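PDB 2GMY: hypothetical protein Atu0492 from Agrobacterium tumefaciens str., which is of unknown function but is probably an AhpD-like antioxidant defence protein of the carboxymuconolactone decarboxylase family. Local coordinates for the interface of chains A and B. Sequence-based numbering; all coordinates share one arbitrary frame. Chains: chain A/B, Hypothetical protein Atu0492.

The interface of chains A and B. Residues chain A 7, 11, 14, 18; chain B 24, 121-122, 125.
With CG swung away from its own backbone N (chi1 167°), the ring of B:Tyr24 reaches A:Ala14, while B:Val121 divides its methyls among three neighbours: CG1, opposite the backbone N (chi1 177°), goes to A:Ser11 and A:Ala14, and CG2 goes to A:Tyr7. A:Ala14 lies over one face of the tyrosine at its hydroxyl end. Its CA stands almost directly above CZ of B:Tyr24 at 3.5 Å, and its CB leans past the ring towards the phenol OH of B:Tyr24, 3.3 Å away. The small A:Ala14 thus lets the phenol ring lie close to the helix backbone, and it buries more surface here than any other residue of the patch.

B:Val121 packs where helix 7-10 of chain A gives way to helix 12-26. Its CG2 meets CB of A:Tyr7 at 3.7 Å, touching the base of the tyrosine and not its ring, and its CG1 lies 3.8 Å from CB of A:Ser11. The hydroxyl OG of A:Ser11 points instead towards the phenol and the aliphatic stem of B:Lys122. It also takes a weak hydrogen bond from the backbone N of A:Ala14 (3.4 Å to OG of A:Ser11), capping the helix N-terminus. One turn further along the partner helix, CG2 of B:Val125 touches CB of A:Ala14, and CG2 of A:Val18 lies against both methyls of B:Val125; the two valine side chains pass each other in opposite senses.

These contacts are mainly apolar. Helix 7-10, A:Ser11 in the link and the first turns of helix 12-26 rest against helices 12-27 and 117-139 of chain B, within a two-fold homodimeric interface of the deposited six-copy assembly, whose biological relevance the structure alone does not show.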
# COMPACT_ATOMS: atom_id res chain seq x y z
N TYR A 7 -22.49 10.78 -19.84
CA TYR A 7 -22.19 9.54 -20.54
C TYR A 7 -23.42 8.91 -21.20
O TYR A 7 -23.30 8.26 -22.24
CB TYR A 7 -21.45 8.56 -19.62
CG TYR A 7 -22.17 8.24 -18.33
CD1 TYR A 7 -23.09 7.19 -18.27
CD2 TYR A 7 -21.91 8.97 -17.17
CE1 TYR A 7 -23.75 6.89 -17.09
CE2 TYR A 7 -22.56 8.67 -15.98
CZ TYR A 7 -23.49 7.63 -15.95
OH TYR A 7 -24.15 7.31 -14.78
N SER A 11 -22.82 8.36 -25.22
CA SER A 11 -23.01 7.04 -25.84
C SER A 11 -24.20 6.30 -25.27
O SER A 11 -24.05 5.48 -24.35
CB SER A 11 -21.74 6.17 -25.77
OG SER A 11 -21.97 4.92 -26.41
N ALA A 14 -23.80 2.37 -25.06
CA ALA A 14 -22.95 1.88 -23.97
C ALA A 14 -23.72 1.93 -22.66
O ALA A 14 -23.71 0.97 -21.88
CB ALA A 14 -21.66 2.71 -23.87
N VAL A 18 -24.83 -1.26 -20.01
CA VAL A 18 -24.63 -1.35 -18.56
C VAL A 18 -25.97 -1.46 -17.84
O VAL A 18 -26.09 -2.23 -16.89
CB VAL A 18 -23.77 -0.18 -18.00
CG1 VAL A 18 -23.56 -0.35 -16.51
CG2 VAL A 18 -22.42 -0.13 -18.69
N TYR B 24 -21.70 -6.35 -26.31
CA TYR B 24 -21.77 -4.92 -26.58
C TYR B 24 -20.38 -4.35 -26.91
O TYR B 24 -20.19 -3.64 -27.92
CB TYR B 24 -22.38 -4.09 -25.45
CG TYR B 24 -22.09 -2.63 -25.74
CD1 TYR B 24 -22.80 -1.96 -26.74
CD2 TYR B 24 -21.03 -1.97 -25.13
CE1 TYR B 24 -22.49 -0.65 -27.08
CE2 TYR B 24 -20.71 -0.65 -25.46
CZ TYR B 24 -21.45 -0.01 -26.44
OH TYR B 24 -21.15 1.29 -26.78
N VAL B 121 -16.51 7.05 -23.39
CA VAL B 121 -17.57 6.27 -22.72
C VAL B 121 -17.45 4.79 -23.06
O VAL B 121 -17.52 3.94 -22.17
CB VAL B 121 -19.00 6.81 -23.03
CG1 VAL B 121 -20.06 5.93 -22.39
CG2 VAL B 121 -19.14 8.23 -22.52
N LYS B 122 -17.22 4.48 -24.33
CA LYS B 122 -17.09 3.09 -24.76
C LYS B 122 -15.86 2.44 -24.09
O LYS B 122 -15.92 1.29 -23.61
CB LYS B 122 -16.95 3.01 -26.28
CG LYS B 122 -18.19 3.47 -27.02
CD LYS B 122 -17.94 3.54 -28.53
CE LYS B 122 -19.23 3.89 -29.27
NZ LYS B 122 -19.03 3.87 -30.75
N VAL B 125 -16.67 1.84 -20.30
CA VAL B 125 -17.52 0.65 -20.17
C VAL B 125 -16.71 -0.63 -20.42
O VAL B 125 -16.85 -1.62 -19.69
CB VAL B 125 -18.74 0.74 -21.13
CG1 VAL B 125 -19.47 -0.60 -21.21
CG2 VAL B 125 -19.67 1.82 -20.65